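Local coordinates for protein beta-L-arabinobiosidase (Bacteroides thetaiotaomicron, PDB 5MQR) that hydrolyses glycosidic linkages in plant pectin as a bacterial beta-L-arabinobiosidase, and may also have exo-alpha-sialidase activity, at residues Thr1039-Pro1044 / Arg1100-Asn1105; Arg162-Gly167 / Arg187-Ile192; Glu806-Gly811 / Val883-Gly888. All coordinates share one frame; numbering follows the deposited sequence.

Contact 1: Thr1039-Pro1044 / Arg1100-Asn1105; sequences TIEINP and RLVCEN
Glu1041 and Val1102 face each other as a non-hydrogen-bonded pair in a short antiparallel two-stranded sheet, which packs on a larger sheet in the C-terminal domain like one layer of a beta sandwich. On either side of this pair, Ile1040 with Cys1103 and Ile1042 with Leu1101 are hydrogen-bonded pairs; Ile1042 N reaches Leu1101 O at 2.9 Å in a nearly straight bond (178°). The Glu1041 side chain can be followed outward. Its CB leads away from the face that carries the isoleucines, and CG, anti to the backbone N (chi1 176°), runs alongside Val1102, 4.2 Å from CG2. Beyond CG the chain is extended and the carboxylate divides its work: OE1 forms a salt bridge with Arg1035, while OE2 takes a bond from a water at 2.6 Å. That water accepts in turn from Arg1100 NE at 2.8 Å, lying in the guanidinium plane at its edge, so it joins two opposite charges that stop short of direct contact. The length of a glutamate brings OE1 to Arg1035 and OE2 to the water that Arg1100 shares. On the other face Ile1042 CG1 packs on Leu1101 CB; isoleucine, leucine and cysteine suit this face because it is turned against Val1087, Leu1083 and Ile1085 of strand 1082-1087. At the far end, Thr1039 lays CG2 against Val1102 CG1 at 3.6 Å, and its OG1 receives a weak bond from Asn1105 N.

Contact 2: Arg162-Gly167 / Arg187-Ile192; sequences RLITMG and RVVREI
Arg162 and Glu191 close one end of the two central strands of a four-stranded antiparallel sheet, a blade of the N-terminal beta propeller. The Arg162 chain, extended from CG to NE, crosses the Glu191 carboxylate at a slant, CG 3.3 Å from OE2. Its NH1 then forms a salt bridge with Glu191 OE1 at 2.6 Å, though the bond is bent (118°) and counts as weak; NH1 also pairs with Asp225. A water ties Glu191 OE2 to Leu163 N and Ile192 O, so through this water the acid is also tied to the backbone of both strands. Leu163 lies side by side with Ile192, CD2 to CD1 at 3.9 Å. Ile164 points to the face covered by helix 226-236 and sets CG2 against Val189 CB at 3.8 Å, its branched shape filling the layer between sheet and helix. Thr165 turns the other way: its methyl CG2 meets Ile192 CD1 at 3.6 Å, while OG1 bonds Gly154 O on the neighbouring strand, a division of labour that suits a small residue with one apolar and one polar branch. The CB of selenomethionine Met166 is on the same face as Ile164, 3.7 Å from Val189 CG1. Gly167 offers only backbone, receiving Val188 N on its O at 2.7 Å and giving its own N to Val188 O. The same Gly167 O is brushed by Arg187 CG, 3.1 Å away.

Contact 3: Glu806-Gly811 / Val883-Gly888; sequences EESISG and VREAIG
An ST motif, in which Ser808 OG accepts a bond from Gly811 N at 2.8 Å, shapes the tight turn on which the Glu885 carboxylate docks. Ser808 OG is also bonded to Asp800, so the turn is fixed from outside as well. Both oxygens of Glu885 are engaged. OE2 accepts from Ser810 N at 3.0 Å along a nearly straight line (174°), the donor standing well above the carboxylate plane. The same OE2 takes a bond from a water at 2.6 Å, and that water accepts from Ile809 N, so two successive amides of the turn are tied to one oxygen, one directly and one through solvent. OE1 receives the Ser810 hydroxyl on its syn side, 17° out of plane, with OG only 2.5 Å away. The Ser810 OG has a second partner in Thr874 OG1. These loops belong to the MGH1-like glycoside hydrolase domain, probably an (alpha/alpha)6 barrel as in other six-hairpin glycosidases; 806-811 lies between helices 768-788 and 820-839, and 883-888 between strand 871-872 and helix 890-893. The acid reaches the turn because its CG sits anti to the carbonyl carbon (chi1 -64°) and the chain is extended beyond it, the length a glutamate provides. With an alanine here in place of Glu885, Ser810 N and the water would probably lose their acceptor, and the serine hydroxyl would be freer to turn. Beside this polar centre Val883 lies against Ile809 and Ser810, one methyl on each: CG2 on Ile809 CG2 at 3.7 Å and CG1 on Ser810 CB at 3.6 Å. A beta-branched valine offers both methyls at once. Glycine fits position 811, where phi is positive. Glu885 O receives Gly888 N at 3.0 Å as the chain enters a 3-10 turn.

In the fold
Along the chain contact 2 comes first, then contact 3, and contact 1 last, each closing before the next opens. None touches another or shares a sheet with it. Contacts 2 and 3 are the most distant, with centres 83 Å apart on opposite sides of the chain's centre; contact 1 lies between, 52 Å from contact 2 and 36 Å from contact 3, centre to centre. They sample three parts of a multidomain enzyme: a blade of the N-terminal propeller, loops among the helices of the glycoside hydrolase domain, and the small sheet near the C-terminus. Each contact is therefore internal to its own part of the chain; two are strand pairings and one joins two loops.

Contact 1: Thr1039-Pro1044 / Arg1100-Asn1105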
ATOM      1  N   THR A1039      -6.422  14.817 -16.969  1.00 32.06           N
ATOM      2  CA  THR A1039      -7.277  13.846 -16.305  1.00 31.33           C
ATOM      3  C   THR A1039      -6.616  12.463 -16.455  1.00 30.03           C
ATOM      4  O   THR A1039      -6.059  12.152 -17.507  1.00 29.58           O
ATOM      5  CB  THR A1039      -8.723  13.937 -16.873  1.00 31.61           C
ATOM      6  OG1 THR A1039      -9.340  15.139 -16.376  1.00 32.93           O
ATOM      7  CG2 THR A1039      -9.581  12.748 -16.481  1.00 30.95           C
ATOM      8  N   ILE A1040      -6.639  11.663 -15.392  1.00 29.07           N
ATOM      9  CA  ILE A1040      -6.145  10.298 -15.460  1.00 28.82           C
ATOM     10  C   ILE A1040      -7.329   9.355 -15.635  1.00 28.90           C
ATOM     11  O   ILE A1040      -8.306   9.448 -14.894  1.00 28.70           O
ATOM     12  CB  ILE A1040      -5.382   9.899 -14.196  1.00 28.62           C
ATOM     13  CG1 ILE A1040      -4.252  10.899 -13.924  1.00 28.44           C
ATOM     14  CG2 ILE A1040      -4.864   8.457 -14.317  1.00 27.96           C
ATOM     15  CD1 ILE A1040      -3.576  10.674 -12.582  1.00 28.31           C
ATOM     16  N   GLU A1041      -7.225   8.457 -16.611  1.00 28.74           N
ATOM     17  CA  GLU A1041      -8.308   7.534 -16.966  1.00 29.26           C
ATOM     18  C   GLU A1041      -7.716   6.137 -17.002  1.00 27.71           C
ATOM     19  O   GLU A1041      -6.798   5.886 -17.770  1.00 27.69           O
ATOM     20  CB  GLU A1041      -8.893   7.903 -18.339  1.00 30.80           C
ATOM     21  CG  GLU A1041      -9.975   6.957 -18.889  1.00 32.25           C
ATOM     22  CD  GLU A1041     -10.341   7.215 -20.367  1.00 33.85           C
ATOM     23  OE1 GLU A1041      -9.829   8.167 -20.982  1.00 34.34           O
ATOM     24  OE2 GLU A1041     -11.153   6.452 -20.940  1.00 36.22           O
ATOM     25  N   ILE A1042      -8.217   5.253 -16.154  1.00 26.83           N
ATOM     26  CA  ILE A1042      -7.866   3.847 -16.227  1.00 26.57           C
ATOM     27  C   ILE A1042      -9.100   2.999 -16.388  1.00 26.19           C
ATOM     28  O   ILE A1042     -10.184   3.369 -15.954  1.00 25.99           O
ATOM     29  CB  ILE A1042      -7.024   3.335 -15.035  1.00 26.50           C
ATOM     30  CG1 ILE A1042      -7.873   3.082 -13.784  1.00 26.85           C
ATOM     31  CG2 ILE A1042      -5.891   4.299 -14.752  1.00 26.63           C
ATOM     32  CD1 ILE A1042      -7.080   2.514 -12.615  1.00 26.51           C
ATOM     33  N   ASN A1043      -8.910   1.843 -17.008  1.00 25.64           N
ATOM     34  CA  ASN A1043      -9.988   0.904 -17.233  1.00 25.62           C
ATOM     35  C   ASN A1043      -9.368  -0.447 -17.524  1.00 25.63           C
ATOM     36  O   ASN A1043      -9.214  -0.825 -18.682  1.00 25.50           O
ATOM     37  CB  ASN A1043     -10.867   1.377 -18.394  1.00 26.01           C
ATOM     38  CG  ASN A1043     -12.060   0.473 -18.613  1.00 26.29           C
ATOM     39  OD1 ASN A1043     -12.645  -0.027 -17.651  1.00 26.42           O
ATOM     40  ND2 ASN A1043     -12.388   0.209 -19.865  1.00 25.98           N
ATOM     41  N   PRO A1044      -8.955  -1.165 -16.472  1.00 26.09           N
ATOM     42  CA  PRO A1044      -8.327  -2.468 -16.681  1.00 26.03           C
ATOM     43  C   PRO A1044      -9.246  -3.463 -17.358  1.00 26.14           C
ATOM     44  O   PRO A1044     -10.406  -3.545 -17.018  1.00 26.07           O
ATOM     45  CB  PRO A1044      -8.001  -2.948 -15.274  1.00 25.80           C
ATOM     46  CG  PRO A1044      -8.117  -1.757 -14.407  1.00 26.14           C
ATOM     47  CD  PRO A1044      -9.108  -0.854 -15.047  1.00 26.48           C
ATOM     48  N   ARG A1100     -13.871   1.152 -14.818  1.00 30.07           N
ATOM     49  CA  ARG A1100     -13.320   2.450 -15.211  1.00 31.21           C
ATOM     50  C   ARG A1100     -13.205   3.433 -14.001  1.00 30.70           C
ATOM     51  O   ARG A1100     -14.142   3.615 -13.242  1.00 31.08           O
ATOM     52  CB  ARG A1100     -14.165   3.080 -16.322  1.00 32.30           C
ATOM     53  CG  ARG A1100     -13.586   4.368 -16.850  1.00 34.02           C
ATOM     54  CD  ARG A1100     -14.463   5.021 -17.895  1.00 36.73           C
ATOM     55  NE  ARG A1100     -14.214   4.437 -19.207  1.00 38.96           N
ATOM     56  CZ  ARG A1100     -15.115   3.826 -19.994  1.00 41.40           C
ATOM     57  NH1 ARG A1100     -16.400   3.699 -19.639  1.00 42.73           N
ATOM     58  NH2 ARG A1100     -14.720   3.343 -21.180  1.00 40.46           N
ATOM     59  N   LEU A1101     -12.058   4.067 -13.856  1.00 31.02           N
ATOM     60  CA  LEU A1101     -11.811   5.024 -12.792  1.00 31.58           C
ATOM     61  C   LEU A1101     -11.127   6.237 -13.407  1.00 32.93           C
ATOM     62  O   LEU A1101     -10.087   6.104 -14.063  1.00 32.81           O
ATOM     63  CB  LEU A1101     -10.943   4.389 -11.713  1.00 30.63           C
ATOM     64  CG  LEU A1101     -10.463   5.287 -10.569  1.00 30.96           C
ATOM     65  CD1 LEU A1101     -11.624   5.949  -9.820  1.00 31.15           C
ATOM     66  CD2 LEU A1101      -9.595   4.469  -9.616  1.00 30.42           C
ATOM     67  N   VAL A1102     -11.743   7.402 -13.202  1.00 35.10           N
ATOM     68  CA  VAL A1102     -11.340   8.665 -13.790  1.00 36.41           C
ATOM     69  C   VAL A1102     -11.071   9.642 -12.654  1.00 38.15           C
ATOM     70  O   VAL A1102     -11.933   9.865 -11.820  1.00 41.06           O
ATOM     71  CB  VAL A1102     -12.452   9.213 -14.706  1.00 37.49           C
ATOM     72  CG1 VAL A1102     -12.179  10.653 -15.120  1.00 38.02           C
ATOM     73  CG2 VAL A1102     -12.601   8.334 -15.944  1.00 37.21           C
ATOM     74  N   CYS A1103      -9.877  10.214 -12.625  1.00 38.71           N
ATOM     75  CA  CYS A1103      -9.500  11.211 -11.644  1.00 39.88           C
ATOM     76  C   CYS A1103      -9.340  12.530 -12.346  1.00 40.53           C
ATOM     77  O   CYS A1103      -8.330  12.758 -13.022  1.00 37.71           O
ATOM     78  CB  CYS A1103      -8.177  10.815 -11.001  1.00 40.80           C
ATOM     79  SG  CYS A1103      -8.274   9.185 -10.260  1.00 44.76           S
ATOM     80  N   GLU A1104     -10.331  13.402 -12.197  1.00 44.33           N
ATOM     81  CA  GLU A1104     -10.331  14.677 -12.917  1.00 47.60           C
ATOM     82  C   GLU A1104      -9.323  15.633 -12.350  1.00 46.61           C
ATOM     83  O   GLU A1104      -9.190  15.743 -11.148  1.00 44.67           O
ATOM     84  CB  GLU A1104     -11.704  15.318 -12.908  1.00 51.86           C
ATOM     85  CG  GLU A1104     -12.735  14.459 -13.625  1.00 55.62           C
ATOM     86  CD  GLU A1104     -13.740  15.252 -14.440  1.00 61.71           C
ATOM     87  OE1 GLU A1104     -13.596  16.499 -14.586  1.00 65.08           O
ATOM     88  OE2 GLU A1104     -14.689  14.604 -14.947  1.00 65.01           O
ATOM     89  N   ASN A1105      -8.591  16.287 -13.243  1.00 49.45           N
ATOM     90  CA  ASN A1105      -7.569  17.277 -12.890  1.00 51.85           C
ATOM     91  C   ASN A1105      -6.700  16.875 -11.690  1.00 50.15           C
ATOM     92  O   ASN A1105      -6.495  17.662 -10.781  1.00 50.69           O
ATOM     93  CB  ASN A1105      -8.246  18.647 -12.666  1.00 55.16           C
ATOM     94  CG  ASN A1105      -9.015  19.125 -13.897  1.00 56.58           C
ATOM     95  OD1 ASN A1105      -8.469  19.151 -15.000  1.00 59.10           O
ATOM     96  ND2 ASN A1105     -10.285  19.482 -13.718  1.00 57.02           N
TER
HETATM   97  O   HOH W   1     -11.863   3.997 -20.584  1.00 22.38           O

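Contact 2: Arg162-Gly167 / Arg187-Ile192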
ATOM      1  N   ARG A 162     -28.502   1.899  25.584  1.00 33.56           N
ATOM      2  CA  ARG A 162     -27.956   2.268  26.903  1.00 33.69           C
ATOM      3  C   ARG A 162     -26.543   1.716  27.159  1.00 32.40           C
ATOM      4  O   ARG A 162     -26.154   0.650  26.635  1.00 31.57           O
ATOM      5  CB  ARG A 162     -28.906   1.832  28.012  1.00 35.64           C
ATOM      6  CG  ARG A 162     -30.242   2.577  27.973  1.00 37.81           C
ATOM      7  CD  ARG A 162     -31.222   1.950  28.941  1.00 39.69           C
ATOM      8  NE  ARG A 162     -32.419   2.768  29.158  1.00 41.46           N
ATOM      9  CZ  ARG A 162     -32.821   3.276  30.328  1.00 42.66           C
ATOM     10  NH1 ARG A 162     -32.149   3.099  31.461  1.00 42.49           N
ATOM     11  NH2 ARG A 162     -33.947   3.977  30.372  1.00 44.69           N
ATOM     12  N   LEU A 163     -25.760   2.459  27.938  1.00 30.77           N
ATOM     13  CA  LEU A 163     -24.394   2.058  28.228  1.00 29.44           C
ATOM     14  C   LEU A 163     -24.362   1.541  29.637  1.00 28.94           C
ATOM     15  O   LEU A 163     -24.667   2.279  30.546  1.00 29.04           O
ATOM     16  CB  LEU A 163     -23.406   3.218  28.062  1.00 28.91           C
ATOM     17  CG  LEU A 163     -21.923   2.886  28.343  1.00 28.40           C
ATOM     18  CD1 LEU A 163     -21.390   1.741  27.491  1.00 27.99           C
ATOM     19  CD2 LEU A 163     -21.058   4.112  28.107  1.00 28.25           C
ATOM     20  N   ILE A 164     -23.997   0.271  29.810  1.00 28.29           N
ATOM     21  CA  ILE A 164     -23.805  -0.316  31.137  1.00 28.23           C
ATOM     22  C   ILE A 164     -22.307  -0.524  31.351  1.00 27.46           C
ATOM     23  O   ILE A 164     -21.600  -0.999  30.446  1.00 26.84           O
ATOM     24  CB  ILE A 164     -24.556  -1.658  31.301  1.00 28.64           C
ATOM     25  CG1 ILE A 164     -26.015  -1.559  30.818  1.00 29.24           C
ATOM     26  CG2 ILE A 164     -24.523  -2.138  32.752  1.00 29.07           C
ATOM     27  CD1 ILE A 164     -26.865  -0.516  31.489  1.00 29.78           C
ATOM     28  N   THR A 165     -21.814  -0.144  32.526  1.00 27.26           N
ATOM     29  CA  THR A 165     -20.443  -0.471  32.914  1.00 26.86           C
ATOM     30  C   THR A 165     -20.509  -1.438  34.091  1.00 27.37           C
ATOM     31  O   THR A 165     -21.479  -1.430  34.849  1.00 27.26           O
ATOM     32  CB  THR A 165     -19.582   0.782  33.194  1.00 26.39           C
ATOM     33  OG1 THR A 165     -18.208   0.409  33.379  1.00 25.36           O
ATOM     34  CG2 THR A 165     -20.090   1.547  34.408  1.00 26.96           C
HETATM   35  N   MSE A 166     -19.504  -2.311  34.207  1.00 27.72           N
HETATM   36  CA  MSE A 166     -19.549  -3.394  35.203  1.00 28.84           C
HETATM   37  C   MSE A 166     -18.189  -3.670  35.774  1.00 28.58           C
HETATM   38  O   MSE A 166     -17.157  -3.418  35.146  1.00 27.82           O
HETATM   39  CB  MSE A 166     -20.147  -4.696  34.647  1.00 29.78           C
HETATM   40  CG  MSE A 166     -19.427  -5.193  33.388  1.00 30.30           C
HETATM   41 SE   MSE A 166     -20.337  -6.738  32.536  1.00 32.43          SE
HETATM   42  CE  MSE A 166     -20.842  -5.868  30.852  1.00 31.53           C
ATOM     43  N   GLY A 167     -18.195  -4.171  37.001  1.00 29.01           N
ATOM     44  CA  GLY A 167     -16.994  -4.621  37.644  1.00 28.98           C
ATOM     45  C   GLY A 167     -17.305  -5.647  38.695  1.00 29.96           C
ATOM     46  O   GLY A 167     -18.475  -5.938  38.963  1.00 30.82           O
ATOM     47  N   ARG A 187     -20.524  -9.406  41.177  1.00 32.47           N
ATOM     48  CA  ARG A 187     -20.349  -8.480  40.101  1.00 32.04           C
ATOM     49  C   ARG A 187     -21.415  -7.399  40.141  1.00 32.02           C
ATOM     50  O   ARG A 187     -22.580  -7.678  40.389  1.00 32.22           O
ATOM     51  CB  ARG A 187     -20.402  -9.221  38.784  1.00 32.34           C
ATOM     52  CG  ARG A 187     -19.686  -8.454  37.689  1.00 32.27           C
ATOM     53  CD  ARG A 187     -19.645  -9.253  36.433  1.00 32.34           C
ATOM     54  NE  ARG A 187     -18.840 -10.455  36.610  1.00 32.39           N
ATOM     55  CZ  ARG A 187     -17.541 -10.578  36.325  1.00 32.06           C
ATOM     56  NH1 ARG A 187     -16.817  -9.561  35.826  1.00 31.75           N
ATOM     57  NH2 ARG A 187     -16.958 -11.761  36.528  1.00 31.98           N
ATOM     58  N   VAL A 188     -20.986  -6.165  39.892  1.00 31.32           N
ATOM     59  CA  VAL A 188     -21.857  -5.002  39.959  1.00 31.43           C
ATOM     60  C   VAL A 188     -21.914  -4.325  38.606  1.00 30.69           C
ATOM     61  O   VAL A 188     -21.025  -4.485  37.779  1.00 30.13           O
ATOM     62  CB  VAL A 188     -21.421  -3.959  41.018  1.00 31.44           C
ATOM     63  CG1 VAL A 188     -21.525  -4.556  42.408  1.00 32.15           C
ATOM     64  CG2 VAL A 188     -20.010  -3.428  40.761  1.00 30.84           C
ATOM     65  N   VAL A 189     -22.980  -3.560  38.425  1.00 30.84           N
ATOM     66  CA  VAL A 189     -23.250  -2.804  37.213  1.00 30.39           C
ATOM     67  C   VAL A 189     -23.822  -1.452  37.600  1.00 30.48           C
ATOM     68  O   VAL A 189     -24.435  -1.306  38.660  1.00 30.75           O
ATOM     69  CB  VAL A 189     -24.312  -3.473  36.306  1.00 30.57           C
ATOM     70  CG1 VAL A 189     -23.757  -4.704  35.622  1.00 30.42           C
ATOM     71  CG2 VAL A 189     -25.590  -3.811  37.075  1.00 31.49           C
ATOM     72  N   ARG A 190     -23.652  -0.486  36.709  1.00 30.17           N
ATOM     73  CA  ARG A 190     -24.424   0.754  36.749  1.00 30.71           C
ATOM     74  C   ARG A 190     -24.520   1.374  35.363  1.00 30.85           C
ATOM     75  O   ARG A 190     -23.650   1.163  34.526  1.00 29.74           O
ATOM     76  CB  ARG A 190     -23.820   1.743  37.747  1.00 30.42           C
ATOM     77  CG  ARG A 190     -22.587   2.489  37.272  1.00 29.57           C
ATOM     78  CD  ARG A 190     -21.859   3.141  38.446  1.00 29.65           C
ATOM     79  NE  ARG A 190     -22.757   3.969  39.245  1.00 30.35           N
ATOM     80  CZ  ARG A 190     -22.390   4.697  40.292  1.00 30.58           C
ATOM     81  NH1 ARG A 190     -21.128   4.730  40.707  1.00 30.58           N
ATOM     82  NH2 ARG A 190     -23.300   5.403  40.924  1.00 31.16           N
ATOM     83  N   GLU A 191     -25.586   2.128  35.133  1.00 32.12           N
ATOM     84  CA  GLU A 191     -25.791   2.758  33.855  1.00 32.58           C
ATOM     85  C   GLU A 191     -24.956   4.022  33.780  1.00 32.53           C
ATOM     86  O   GLU A 191     -24.848   4.752  34.761  1.00 32.16           O
ATOM     87  CB  GLU A 191     -27.259   3.103  33.652  1.00 33.75           C
ATOM     88  CG  GLU A 191     -27.506   3.701  32.264  1.00 34.33           C
ATOM     89  CD  GLU A 191     -28.950   3.649  31.825  1.00 35.24           C
ATOM     90  OE1 GLU A 191     -29.811   3.193  32.614  1.00 36.84           O
ATOM     91  OE2 GLU A 191     -29.223   4.069  30.685  1.00 35.08           O
ATOM     92  N   ILE A 192     -24.359   4.255  32.622  1.00 32.38           N
ATOM     93  CA  ILE A 192     -23.804   5.551  32.284  1.00 33.54           C
ATOM     94  C   ILE A 192     -24.796   6.304  31.367  1.00 34.89           C
ATOM     95  O   ILE A 192     -25.213   5.799  30.326  1.00 33.88           O
ATOM     96  CB  ILE A 192     -22.427   5.415  31.625  1.00 32.91           C
ATOM     97  CG1 ILE A 192     -21.419   4.811  32.620  1.00 32.61           C
ATOM     98  CG2 ILE A 192     -21.937   6.780  31.127  1.00 33.01           C
ATOM     99  CD1 ILE A 192     -20.238   4.144  31.942  1.00 32.18           C
TER
HETATM  100  O   HOH W   2     -27.294   4.876  28.972  1.00 27.61           O

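Contact 3: Glu806-Gly811 / Val883-Gly888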
ATOM      1  N   GLU A 806       4.467  -9.141 -46.972  1.00 32.29           N
ATOM      2  CA  GLU A 806       4.553  -9.974 -48.172  1.00 34.15           C
ATOM      3  C   GLU A 806       3.757 -11.296 -48.060  1.00 33.58           C
ATOM      4  O   GLU A 806       3.601 -11.861 -46.970  1.00 31.83           O
ATOM      5  CB  GLU A 806       6.018 -10.256 -48.510  1.00 36.44           C
ATOM      6  CG  GLU A 806       6.709 -11.202 -47.544  1.00 38.35           C
ATOM      7  CD  GLU A 806       8.159 -11.550 -47.907  1.00 41.48           C
ATOM      8  OE1 GLU A 806       8.707 -11.054 -48.943  1.00 44.24           O
ATOM      9  OE2 GLU A 806       8.741 -12.371 -47.131  1.00 43.36           O
ATOM     10  N   GLU A 807       3.271 -11.766 -49.211  1.00 34.55           N
ATOM     11  CA  GLU A 807       2.490 -13.002 -49.336  1.00 35.55           C
ATOM     12  C   GLU A 807       1.182 -13.005 -48.523  1.00 34.19           C
ATOM     13  O   GLU A 807       0.760 -14.055 -48.029  1.00 33.58           O
ATOM     14  CB  GLU A 807       3.306 -14.260 -48.964  1.00 37.83           C
ATOM     15  CG  GLU A 807       4.784 -14.294 -49.311  1.00 39.96           C
ATOM     16  CD  GLU A 807       5.107 -13.872 -50.720  1.00 42.01           C
ATOM     17  OE1 GLU A 807       4.408 -14.287 -51.663  1.00 42.51           O
ATOM     18  OE2 GLU A 807       6.088 -13.100 -50.856  1.00 45.05           O
ATOM     19  N   SER A 808       0.546 -11.844 -48.386  1.00 32.74           N
ATOM     20  CA  SER A 808      -0.788 -11.787 -47.828  1.00 32.44           C
ATOM     21  C   SER A 808      -1.744 -12.372 -48.867  1.00 32.91           C
ATOM     22  O   SER A 808      -1.421 -12.410 -50.047  1.00 32.42           O
ATOM     23  CB  SER A 808      -1.179 -10.347 -47.485  1.00 32.33           C
ATOM     24  OG  SER A 808      -1.460  -9.573 -48.642  1.00 32.45           O
ATOM     25  N   ILE A 809      -2.913 -12.815 -48.412  1.00 33.10           N
ATOM     26  CA  ILE A 809      -3.953 -13.307 -49.303  1.00 33.65           C
ATOM     27  C   ILE A 809      -4.514 -12.157 -50.146  1.00 34.76           C
ATOM     28  O   ILE A 809      -4.527 -12.254 -51.385  1.00 35.29           O
ATOM     29  CB  ILE A 809      -5.089 -14.025 -48.541  1.00 33.46           C
ATOM     30  CG1 ILE A 809      -4.527 -15.292 -47.866  1.00 33.27           C
ATOM     31  CG2 ILE A 809      -6.234 -14.399 -49.492  1.00 34.00           C
ATOM     32  CD1 ILE A 809      -5.464 -15.973 -46.881  1.00 33.21           C
ATOM     33  N   SER A 810      -4.950 -11.064 -49.507  1.00 33.73           N
ATOM     34  CA  SER A 810      -5.574  -9.974 -50.283  1.00 34.32           C
ATOM     35  C   SER A 810      -4.544  -9.373 -51.236  1.00 34.37           C
ATOM     36  O   SER A 810      -4.854  -8.967 -52.345  1.00 34.24           O
ATOM     37  CB  SER A 810      -6.192  -8.894 -49.397  1.00 33.94           C
ATOM     38  OG  SER A 810      -5.219  -8.169 -48.678  1.00 32.75           O
ATOM     39  N   GLY A 811      -3.314  -9.323 -50.760  1.00 34.37           N
ATOM     40  CA  GLY A 811      -2.194  -9.284 -51.621  1.00 34.68           C
ATOM     41  C   GLY A 811      -1.738  -7.917 -52.032  1.00 35.74           C
ATOM     42  O   GLY A 811      -2.291  -6.868 -51.639  1.00 33.98           O
ATOM     43  N   VAL A 883     -11.477 -11.533 -48.422  1.00 34.09           N
ATOM     44  CA  VAL A 883     -10.755 -12.254 -47.394  1.00 32.70           C
ATOM     45  C   VAL A 883     -10.697 -11.394 -46.132  1.00 31.80           C
ATOM     46  O   VAL A 883     -10.312 -10.218 -46.176  1.00 31.44           O
ATOM     47  CB  VAL A 883      -9.342 -12.681 -47.870  1.00 32.52           C
ATOM     48  CG1 VAL A 883      -8.487 -11.501 -48.314  1.00 32.00           C
ATOM     49  CG2 VAL A 883      -8.639 -13.504 -46.789  1.00 32.10           C
ATOM     50  N   ARG A 884     -11.124 -11.973 -45.018  1.00 31.15           N
ATOM     51  CA  ARG A 884     -11.005 -11.322 -43.731  1.00 30.56           C
ATOM     52  C   ARG A 884      -9.573 -11.522 -43.236  1.00 29.72           C
ATOM     53  O   ARG A 884      -9.115 -12.676 -43.070  1.00 29.69           O
ATOM     54  CB  ARG A 884     -11.985 -11.901 -42.720  1.00 30.69           C
ATOM     55  CG  ARG A 884     -13.455 -11.795 -43.092  1.00 31.52           C
ATOM     56  CD  ARG A 884     -14.289 -12.260 -41.914  1.00 31.65           C
ATOM     57  NE  ARG A 884     -15.729 -12.238 -42.160  1.00 32.74           N
ATOM     58  CZ  ARG A 884     -16.407 -13.123 -42.893  1.00 33.09           C
ATOM     59  NH1 ARG A 884     -15.792 -14.134 -43.508  1.00 33.45           N
ATOM     60  NH2 ARG A 884     -17.720 -12.982 -43.023  1.00 33.71           N
ATOM     61  N   GLU A 885      -8.875 -10.411 -43.019  1.00 28.75           N
ATOM     62  CA  GLU A 885      -7.485 -10.434 -42.535  1.00 28.10           C
ATOM     63  C   GLU A 885      -7.370  -9.628 -41.251  1.00 26.74           C
ATOM     64  O   GLU A 885      -8.242  -8.837 -40.931  1.00 26.20           O
ATOM     65  CB  GLU A 885      -6.530  -9.878 -43.603  1.00 28.54           C
ATOM     66  CG  GLU A 885      -6.475 -10.710 -44.880  1.00 29.90           C
ATOM     67  CD  GLU A 885      -5.709 -10.034 -46.009  1.00 30.49           C
ATOM     68  OE1 GLU A 885      -6.018  -8.870 -46.367  1.00 31.34           O
ATOM     69  OE2 GLU A 885      -4.784 -10.677 -46.544  1.00 30.94           O
ATOM     70  N   ALA A 886      -6.267  -9.807 -40.541  1.00 25.82           N
ATOM     71  CA  ALA A 886      -6.025  -9.038 -39.318  1.00 25.55           C
ATOM     72  C   ALA A 886      -5.980  -7.540 -39.613  1.00 25.57           C
ATOM     73  O   ALA A 886      -6.351  -6.732 -38.739  1.00 24.58           O
ATOM     74  CB  ALA A 886      -4.728  -9.475 -38.643  1.00 24.88           C
ATOM     75  N   ILE A 887      -5.538  -7.183 -40.835  1.00 25.90           N
ATOM     76  CA  ILE A 887      -5.470  -5.780 -41.227  1.00 26.45           C
ATOM     77  C   ILE A 887      -6.837  -5.103 -41.194  1.00 26.53           C
ATOM     78  O   ILE A 887      -6.902  -3.905 -41.063  1.00 26.68           O
ATOM     79  CB  ILE A 887      -4.783  -5.520 -42.591  1.00 27.05           C
ATOM     80  CG1 ILE A 887      -5.518  -6.200 -43.754  1.00 27.70           C
ATOM     81  CG2 ILE A 887      -3.324  -5.939 -42.524  1.00 26.87           C
ATOM     82  CD1 ILE A 887      -5.084  -5.697 -45.133  1.00 28.16           C
ATOM     83  N   GLY A 888      -7.915  -5.872 -41.292  1.00 26.83           N
ATOM     84  CA  GLY A 888      -9.272  -5.329 -41.172  1.00 27.11           C
ATOM     85  C   GLY A 888      -9.647  -4.759 -39.807  1.00 26.58           C
ATOM     86  O   GLY A 888     -10.690  -4.096 -39.683  1.00 26.94           O
TER
HETATM   87  O   HOH W   3      -3.347 -12.684 -45.628  1.00 27.11           O